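Local coordinates for protein phosphonopyruvate hydrolase (Variovorax sp., PDB 2HJP) that cleaves the carbon–phosphorus bond of phosphonopyruvate with water, giving pyruvate and phosphate, with the help of a divalent metal ion, at residues A[15-20]-A[77-82]; A[29-32]-A[38-41]; A[208-213]-A[221-226]. One frame throughout, in Å; residues are numbered along the deposited sequence.

Contact 1: residues A[15-20]-A[77-82]; sequences RLFTAM and PLIADI. With MG (magnesium ion), chain C; PPR (phosphonopyruvate), chain G.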
loop_
_atom_site.group_PDB
_atom_site.type_symbol
_atom_site.label_atom_id
_atom_site.label_comp_id
_atom_site.label_asym_id
_atom_site.label_seq_id
_atom_site.Cartn_x
_atom_site.Cartn_y
_atom_site.Cartn_z
ATOM N N ARG A 15 32.584 -19.494 6.492
ATOM C CA ARG A 15 32.068 -19.204 7.845
ATOM C C ARG A 15 30.581 -19.588 7.846
ATOM O O ARG A 15 29.941 -19.587 6.813
ATOM C CB ARG A 15 32.123 -17.694 8.158
ATOM C CG ARG A 15 33.509 -17.034 8.240
ATOM C CD ARG A 15 33.335 -15.519 8.453
ATOM N NE ARG A 15 32.755 -14.901 7.246
ATOM C CZ ARG A 15 32.019 -13.778 7.189
ATOM N NH1 ARG A 15 31.576 -13.371 6.002
ATOM N NH2 ARG A 15 31.724 -13.053 8.282
ATOM N N LEU A 16 30.032 -19.931 8.991
ATOM C CA LEU A 16 28.602 -20.249 9.095
ATOM C C LEU A 16 27.876 -18.914 9.339
ATOM O O LEU A 16 28.172 -18.203 10.335
ATOM C CB LEU A 16 28.358 -21.164 10.288
ATOM C CG LEU A 16 26.931 -21.530 10.665
ATOM C CD1 LEU A 16 26.187 -22.032 9.437
ATOM C CD2 LEU A 16 27.008 -22.630 11.788
ATOM N N PHE A 17 26.901 -18.602 8.488
ATOM C CA PHE A 17 26.136 -17.335 8.541
ATOM C C PHE A 17 24.794 -17.566 9.269
ATOM O O PHE A 17 24.055 -18.547 8.952
ATOM C CB PHE A 17 25.862 -16.900 7.105
ATOM C CG PHE A 17 25.185 -15.584 6.956
ATOM C CD1 PHE A 17 25.917 -14.414 6.994
ATOM C CD2 PHE A 17 23.813 -15.528 6.737
ATOM C CE1 PHE A 17 25.309 -13.162 6.821
ATOM C CE2 PHE A 17 23.159 -14.311 6.553
ATOM C CZ PHE A 17 23.918 -13.093 6.593
ATOM N N THR A 18 24.483 -16.713 10.239
ATOM C CA THR A 18 23.219 -16.855 10.965
ATOM C C THR A 18 22.230 -15.763 10.564
ATOM O O THR A 18 22.607 -14.588 10.370
ATOM C CB THR A 18 23.423 -16.774 12.491
ATOM O OG1 THR A 18 23.928 -15.490 12.818
ATOM C CG2 THR A 18 24.471 -17.811 12.954
ATOM N N ALA A 19 20.988 -16.168 10.397
ATOM C CA ALA A 19 19.967 -15.177 10.031
ATOM C C ALA A 19 18.773 -15.436 10.992
ATOM O O ALA A 19 18.355 -16.572 11.181
ATOM C CB ALA A 19 19.490 -15.371 8.576
ATOM N N MET A 20 18.240 -14.369 11.543
ATOM C CA MET A 20 17.082 -14.416 12.492
ATOM C C MET A 20 15.802 -13.814 11.898
ATOM O O MET A 20 15.789 -12.729 11.235
ATOM C CB MET A 20 17.441 -13.624 13.768
ATOM C CG MET A 20 16.265 -13.431 14.779
ATOM S SD MET A 20 15.551 -15.015 15.273
ATOM C CE MET A 20 16.858 -15.641 16.408
ATOM N N PRO A 77 22.571 -8.048 5.662
ATOM C CA PRO A 77 21.747 -8.654 4.594
ATOM C C PRO A 77 20.377 -9.182 5.034
ATOM O O PRO A 77 20.225 -9.769 6.119
ATOM C CB PRO A 77 22.603 -9.831 4.094
ATOM C CG PRO A 77 24.006 -9.391 4.414
ATOM C CD PRO A 77 23.870 -8.752 5.779
ATOM N N LEU A 78 19.422 -9.035 4.146
ATOM C CA LEU A 78 18.053 -9.492 4.372
ATOM C C LEU A 78 17.833 -10.616 3.354
ATOM O O LEU A 78 18.083 -10.423 2.146
ATOM C CB LEU A 78 17.052 -8.347 4.062
ATOM C CG LEU A 78 15.595 -8.802 3.945
ATOM C CD1 LEU A 78 15.157 -9.469 5.252
ATOM C CD2 LEU A 78 14.700 -7.527 3.603
ATOM N N ILE A 79 17.386 -11.765 3.848
ATOM C CA ILE A 79 17.063 -12.915 3.047
ATOM C C ILE A 79 15.533 -12.895 3.080
ATOM O O ILE A 79 14.934 -13.074 4.164
ATOM C CB ILE A 79 17.546 -14.189 3.731
ATOM C CG1 ILE A 79 19.057 -14.132 3.962
ATOM C CG2 ILE A 79 17.089 -15.412 2.907
ATOM C CD1 ILE A 79 19.492 -13.301 5.162
ATOM N N ALA A 80 14.898 -12.666 1.925
ATOM C CA ALA A 80 13.437 -12.640 1.873
ATOM C C ALA A 80 12.795 -13.973 1.452
ATOM O O ALA A 80 13.238 -14.606 0.482
ATOM C CB ALA A 80 12.986 -11.513 0.899
ATOM N N ASP A 81 11.734 -14.366 2.172
ATOM C CA ASP A 81 10.952 -15.556 1.878
ATOM C C ASP A 81 9.906 -15.216 0.764
ATOM O O ASP A 81 9.019 -14.400 0.989
ATOM C CB ASP A 81 10.212 -15.969 3.160
ATOM C CG ASP A 81 9.380 -17.228 3.007
ATOM O OD1 ASP A 81 9.289 -17.816 1.901
ATOM O OD2 ASP A 81 8.794 -17.627 4.046
ATOM N N ILE A 82 10.007 -15.805 -0.430
ATOM C CA ILE A 82 8.989 -15.501 -1.454
ATOM C C ILE A 82 8.094 -16.697 -1.734
ATOM O O ILE A 82 7.534 -16.858 -2.835
ATOM C CB ILE A 82 9.628 -14.925 -2.772
ATOM C CG1 ILE A 82 10.588 -15.935 -3.397
ATOM C CG2 ILE A 82 10.379 -13.634 -2.411
ATOM C CD1 ILE A 82 11.003 -15.621 -4.832
HETATM MG MG MG C . 7.777 -19.298 4.747
HETATM C C1 PPR G . 9.092 -19.139 7.212
HETATM O O1 PPR G . 9.733 -18.740 8.269
HETATM O "O2'" PPR G . 8.171 -18.555 6.708
HETATM C C2 PPR G . 9.610 -20.419 6.627
HETATM C C3 PPR G . 10.164 -21.483 7.278
HETATM O O2 PPR G . 9.472 -20.474 5.302
HETATM P P PPR G . 8.786 -22.576 7.873
HETATM O O1P PPR G . 8.102 -23.065 6.565
HETATM O O2P PPR G . 7.881 -21.684 8.764
HETATM O O3P PPR G . 9.455 -23.680 8.546
HETATM O O HOH W 1 7.927 -20.081 2.782
HETATM O O HOH W 2 5.936 -18.315 4.336
HETATM O O HOH W 3 6.539 -20.876 5.365
#
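Inside the TIM barrel, beneath the substrate site, F17 and A19 of the first strand meet P77, just ahead of the third strand, and I79 within it. These strands are not sheet neighbours: strand 38-41 runs between them, and side chains alone bridge the gap. The common partner is the delta methyl of I79. Its CD1 comes to the edge of the F17 ring, near the ring plane, at 4.0 Å from CE2, and lies equally close to A19 CB. CG1 of I79 stands anti to the carbonyl carbon (chi1 -59°), which turns the CG1 arm, and with it CD1, toward F17 and A19. F17, with CG anti to the backbone N (chi1 -176°), brings CZ to 4.3 Å from P77 CG. Helix 3-13 closes over this end, L7 touching both F17 and P77.

At the other end of strand 78-81, D81 serves the active site. Its OD2 binds the magnesium ion at 2.1 Å, and phosphonopyruvate O2' and O2 with three waters complete six ligands. One of these waters also lies 2.8 Å from D81 OD1, within hydrogen-bonding distance, while backbone N-H groups of G43 and D83 bond to OD2 and OD1 and help fix the carboxylate's turn. An apolar barrel interior below a metal carboxylate at the C-terminal strand ends is the layout of the PEP mutase/isocitrate lyase superfamily.

Contact 2: residues A[29-32]-A[38-41]; sequences KLAE and GIWG. With PPR (phosphonopyruvate), chain G; XYS (alpha-D-xylopyranose), chain B.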
loop_
_atom_site.group_PDB
_atom_site.type_symbol
_atom_site.label_atom_id
_atom_site.label_comp_id
_atom_site.label_asym_id
_atom_site.label_seq_id
_atom_site.Cartn_x
_atom_site.Cartn_y
_atom_site.Cartn_z
ATOM N N LYS A 29 16.002 -4.706 13.672
ATOM C CA LYS A 29 17.056 -3.916 14.312
ATOM C C LYS A 29 17.582 -4.633 15.568
ATOM O O LYS A 29 18.813 -4.649 15.820
ATOM C CB LYS A 29 16.535 -2.514 14.648
ATOM C CG LYS A 29 17.575 -1.544 15.277
ATOM C CD LYS A 29 16.969 -0.108 15.285
ATOM C CE LYS A 29 17.994 0.968 15.613
ATOM N NZ LYS A 29 17.359 2.331 15.582
ATOM N N LEU A 30 16.701 -5.263 16.353
ATOM C CA LEU A 30 17.219 -5.935 17.531
ATOM C C LEU A 30 18.090 -7.123 17.139
ATOM O O LEU A 30 19.089 -7.387 17.815
ATOM C CB LEU A 30 16.091 -6.361 18.460
ATOM C CG LEU A 30 15.347 -5.157 19.079
ATOM C CD1 LEU A 30 14.010 -5.609 19.669
ATOM C CD2 LEU A 30 16.231 -4.481 20.158
ATOM N N ALA A 31 17.697 -7.852 16.090
ATOM C CA ALA A 31 18.506 -9.008 15.629
ATOM C C ALA A 31 19.878 -8.508 15.216
ATOM O O ALA A 31 20.909 -9.151 15.572
ATOM C CB ALA A 31 17.838 -9.723 14.403
ATOM N N GLU A 32 19.923 -7.370 14.497
ATOM C CA GLU A 32 21.211 -6.836 14.079
ATOM C C GLU A 32 22.070 -6.543 15.294
ATOM O O GLU A 32 23.263 -6.884 15.345
ATOM C CB GLU A 32 21.077 -5.551 13.243
ATOM C CG GLU A 32 22.459 -5.055 12.872
ATOM C CD GLU A 32 22.471 -3.897 11.872
ATOM O OE1 GLU A 32 21.475 -3.569 11.247
ATOM O OE2 GLU A 32 23.540 -3.309 11.687
ATOM N N GLY A 38 22.379 -12.005 9.460
ATOM C CA GLY A 38 21.410 -11.412 8.563
ATOM C C GLY A 38 19.985 -11.557 9.132
ATOM O O GLY A 38 19.788 -12.183 10.206
ATOM N N ILE A 39 19.025 -10.958 8.443
ATOM C CA ILE A 39 17.627 -11.007 8.810
ATOM C C ILE A 39 16.884 -12.001 7.889
ATOM O O ILE A 39 17.179 -12.066 6.688
ATOM C CB ILE A 39 16.971 -9.581 8.651
ATOM C CG1 ILE A 39 17.745 -8.544 9.492
ATOM C CG2 ILE A 39 15.461 -9.638 9.012
ATOM C CD1 ILE A 39 17.756 -8.760 11.022
ATOM N N TRP A 40 15.962 -12.788 8.461
ATOM C CA TRP A 40 15.144 -13.728 7.693
ATOM C C TRP A 40 13.748 -13.058 7.616
ATOM O O TRP A 40 13.047 -12.910 8.652
ATOM C CB TRP A 40 15.086 -15.084 8.432
ATOM C CG TRP A 40 14.032 -16.049 7.995
ATOM C CD1 TRP A 40 13.160 -16.717 8.804
ATOM C CD2 TRP A 40 13.773 -16.526 6.659
ATOM N NE1 TRP A 40 12.373 -17.581 8.063
ATOM C CE2 TRP A 40 12.723 -17.477 6.751
ATOM C CE3 TRP A 40 14.329 -16.243 5.400
ATOM C CZ2 TRP A 40 12.218 -18.153 5.626
ATOM C CZ3 TRP A 40 13.842 -16.903 4.277
ATOM C CH2 TRP A 40 12.786 -17.852 4.392
ATOM N N GLY A 41 13.358 -12.655 6.405
ATOM C CA GLY A 41 12.065 -11.993 6.207
ATOM C C GLY A 41 10.995 -13.051 6.029
ATOM O O GLY A 41 10.399 -13.229 4.998
HETATM C C1 PPR G . 9.092 -19.139 7.212
HETATM O O1 PPR G . 9.733 -18.740 8.269
HETATM O "O2'" PPR G . 8.171 -18.555 6.708
HETATM C C2 PPR G . 9.610 -20.419 6.627
HETATM C C3 PPR G . 10.164 -21.483 7.278
HETATM O O2 PPR G . 9.472 -20.474 5.302
HETATM P P PPR G . 8.786 -22.576 7.873
HETATM O O1P PPR G . 8.102 -23.065 6.565
HETATM O O2P PPR G . 7.881 -21.684 8.764
HETATM O O3P PPR G . 9.455 -23.680 8.546
HETATM C C1 XYS B . 23.708 0.354 12.530
HETATM C C2 XYS B . 23.605 1.844 12.096
HETATM C C3 XYS B . 23.870 1.919 10.560
HETATM C C4 XYS B . 25.230 1.250 10.151
HETATM C C5 XYS B . 25.588 -0.052 10.897
HETATM O O1 XYS B . 22.722 -0.540 11.959
HETATM O O2 XYS B . 22.283 2.319 12.364
HETATM O O3 XYS B . 23.804 3.297 10.098
HETATM O O4 XYS B . 25.493 1.160 8.734
HETATM O O5 XYS B . 25.031 -0.160 12.289
#
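In the first beta-alpha-beta unit of the barrel, A31 of helix 25-34 packs on I39 of strand 38-41, the strand that follows it. The touch is narrow and tight: the methyl of A31 meets CD1 of I39 at 3.5 Å, and the same CD1 lies 4.3 Å from the backbone N of E32. The CA-CB bond of I39 does not aim straight at the helix; CG1 anti to the carbonyl carbon (chi1 -56°), followed by a second bend at chi2, carries the terminal methyl over to it. A31 and its neighbour L30 also touch F250 of the second subunit, so this helix lies between barrel and that subunit.

The polar ends work elsewhere. E32 is extended, and its OE2 accepts a hydrogen bond from O1 of the bound xylose at 2.9 Å as well as pairing with S75 OG.

W40 leaves the strand on the side of the active site. Its NE1 donates to the carboxylate oxygen O1 of phosphonopyruvate at 2.9 Å, somewhat bent at 145°, and O1 sits by the ring edge, near the indole plane. Further along that edge CZ2 approaches PPR C2 at 3.6 Å, while the indole also rests on I79 and D81. Replacing W40 by an alanine is likely to leave O1 of the substrate without its N-H donor and to open a gap beside C2. One strand packing outward on its helix and inward on the ligand is the classic TIM-barrel division of labour.

Contact 3: residues A[208-213]-A[221-226]; sequences LVLVPT and ADIAAL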
loop_
_atom_site.group_PDB
_atom_site.type_symbol
_atom_site.label_atom_id
_atom_site.label_comp_id
_atom_site.label_asym_id
_atom_site.label_seq_id
_atom_site.Cartn_x
_atom_site.Cartn_y
_atom_site.Cartn_z
ATOM N N LEU A 208 24.543 -25.580 1.726
ATOM C CA LEU A 208 23.196 -25.863 2.215
ATOM C C LEU A 208 22.736 -24.845 3.250
ATOM O O LEU A 208 23.572 -24.146 3.891
ATOM C CB LEU A 208 23.141 -27.238 2.865
ATOM C CG LEU A 208 23.504 -28.345 1.903
ATOM C CD1 LEU A 208 23.435 -29.636 2.708
ATOM C CD2 LEU A 208 22.574 -28.350 0.614
ATOM N N VAL A 209 21.419 -24.763 3.385
ATOM C CA VAL A 209 20.783 -23.863 4.354
ATOM C C VAL A 209 19.844 -24.734 5.209
ATOM O O VAL A 209 19.044 -25.505 4.659
ATOM C CB VAL A 209 19.897 -22.768 3.661
ATOM C CG1 VAL A 209 19.302 -21.781 4.739
ATOM C CG2 VAL A 209 20.679 -22.046 2.569
ATOM N N LEU A 210 19.960 -24.589 6.532
ATOM C CA LEU A 210 19.083 -25.297 7.479
ATOM C C LEU A 210 18.186 -24.333 8.290
ATOM O O LEU A 210 18.605 -23.192 8.647
ATOM C CB LEU A 210 19.938 -26.117 8.489
ATOM C CG LEU A 210 20.937 -27.147 7.924
ATOM C CD1 LEU A 210 21.693 -27.922 8.996
ATOM C CD2 LEU A 210 20.088 -28.134 7.066
ATOM N N VAL A 211 16.983 -24.776 8.605
ATOM C CA VAL A 211 16.044 -24.011 9.455
ATOM C C VAL A 211 15.691 -25.073 10.506
ATOM O O VAL A 211 14.710 -25.813 10.358
ATOM C CB VAL A 211 14.787 -23.623 8.646
ATOM C CG1 VAL A 211 13.825 -22.727 9.516
ATOM C CG2 VAL A 211 15.219 -22.972 7.318
ATOM N N PRO A 212 16.505 -25.188 11.548
ATOM C CA PRO A 212 16.365 -26.163 12.643
ATOM C C PRO A 212 15.267 -25.980 13.663
ATOM O O PRO A 212 15.359 -26.537 14.734
ATOM C CB PRO A 212 17.735 -26.122 13.307
ATOM C CG PRO A 212 18.093 -24.641 13.222
ATOM C CD PRO A 212 17.617 -24.238 11.824
ATOM N N THR A 213 14.230 -25.208 13.306
ATOM C CA THR A 213 13.119 -24.902 14.204
ATOM C C THR A 213 12.500 -26.082 14.882
ATOM O O THR A 213 12.264 -26.004 16.089
ATOM C CB THR A 213 12.000 -24.161 13.446
ATOM O OG1 THR A 213 12.576 -23.004 12.867
ATOM C CG2 THR A 213 10.827 -23.768 14.374
ATOM N N ALA A 221 27.140 -25.220 17.027
ATOM C CA ALA A 221 28.419 -25.944 17.043
ATOM C C ALA A 221 28.185 -27.249 16.269
ATOM O O ALA A 221 29.063 -27.701 15.522
ATOM C CB ALA A 221 28.862 -26.208 18.497
ATOM N N ASP A 222 27.005 -27.847 16.415
ATOM C CA ASP A 222 26.764 -29.054 15.663
ATOM C C ASP A 222 26.724 -28.708 14.142
ATOM O O ASP A 222 27.197 -29.473 13.307
ATOM C CB ASP A 222 25.431 -29.710 16.039
ATOM C CG ASP A 222 25.427 -30.251 17.448
ATOM O OD1 ASP A 222 26.524 -30.557 17.952
ATOM O OD2 ASP A 222 24.329 -30.352 18.021
ATOM N N ILE A 223 26.121 -27.566 13.798
ATOM C CA ILE A 223 25.998 -27.202 12.387
ATOM C C ILE A 223 27.351 -26.790 11.827
ATOM O O ILE A 223 27.635 -27.088 10.712
ATOM C CB ILE A 223 24.952 -26.080 12.196
ATOM C CG1 ILE A 223 23.551 -26.711 12.438
ATOM C CG2 ILE A 223 24.933 -25.542 10.730
ATOM C CD1 ILE A 223 22.427 -25.706 12.687
ATOM N N ALA A 224 28.163 -26.092 12.596
ATOM C CA ALA A 224 29.504 -25.682 12.128
ATOM C C ALA A 224 30.302 -26.920 11.680
ATOM O O ALA A 224 31.096 -26.821 10.762
ATOM C CB ALA A 224 30.297 -24.961 13.243
ATOM N N ALA A 225 30.057 -28.057 12.338
ATOM C CA ALA A 225 30.714 -29.321 12.056
ATOM C C ALA A 225 30.300 -29.895 10.679
ATOM O O ALA A 225 30.885 -30.865 10.209
ATOM C CB ALA A 225 30.362 -30.326 13.139
ATOM N N LEU A 226 29.261 -29.312 10.074
ATOM C CA LEU A 226 28.761 -29.747 8.780
ATOM C C LEU A 226 29.329 -28.707 7.793
ATOM O O LEU A 226 28.730 -27.606 7.550
ATOM C CB LEU A 226 27.204 -29.743 8.815
ATOM C CG LEU A 226 26.548 -30.479 10.016
ATOM C CD1 LEU A 226 24.998 -30.272 10.058
ATOM C CD2 LEU A 226 26.892 -31.963 9.942
#
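L210, P212, I223 and L226 make this contact, and across the two segments it is entirely apolar, with no hydrogen bond. CD1 of L210 meets two partners, I223 CG1 at 4.1 Å and L226 CD1 at 4.2 Å. Its position follows from CG standing anti to the carbonyl carbon (chi1 -56°) with the chain then extended, which holds this methyl out from the strand toward the helix. The two partners are met differently: L210 and I223 slide past one another in opposite directions, whereas L226 crosses L210 at about a right angle. Two residues further on, after the strand has ended, CG of P212 comes to 4.5 Å from I223 CD1, a looser touch that extends the apolar strip along the chain. I223 is thus met at its CG1 by L210 and at its CD1 by P212. V229 of the next strand touches both L210 and I223, while I195 and L196 of helix 193-201 continue the layer beside L210 and L226.

Backbone hydrogen bonds shape each partner. In 221-226, L226 N donates to I223 O at 2.8 Å, a bond that closes a turn at the end of this segment, where the CB of L226 points toward the strand; A225 N makes two weak bonds, to A221 O and D222 O. The strand is tied into the sheet on both flanks, V209 bonding to I183 and I185, and L208 and L210 to strand 229-234.

P212 stands at the catalytic end, its side chain about 9 Å from phosphonopyruvate, yet its touch on I223 belongs to the helix-to-barrel layer. Strand 208-210, the short helix 220-224 and strand 229-234 form the right-handed beta-alpha-beta crossover that brings the TIM barrel to its eighth strand.

In the fold
All three contacts share one eight-stranded barrel. Contacts 1 and 2, with centres 8 Å apart, interlock: strand 38-41 lies between the two strands of contact 1, with probable hydrogen bonds from G38 N to T18 O (2.7 Å) and from G41 N to I79 O (2.8 Å). Their ligand-binding residues also pack together, D81 CB lying 3.4 Å from W40 CH2, so metal carboxylate and indole approach the same phosphonopyruvate. Contact 3 comes later in the chain, lies on the seventh strand and its helix, 13 Å from contact 1 between centres, and reaches it through L16, whose CD2 is 3.7 Å from I223 CG2. It does not touch contact 2, whose nearest atoms are about 6 Å away.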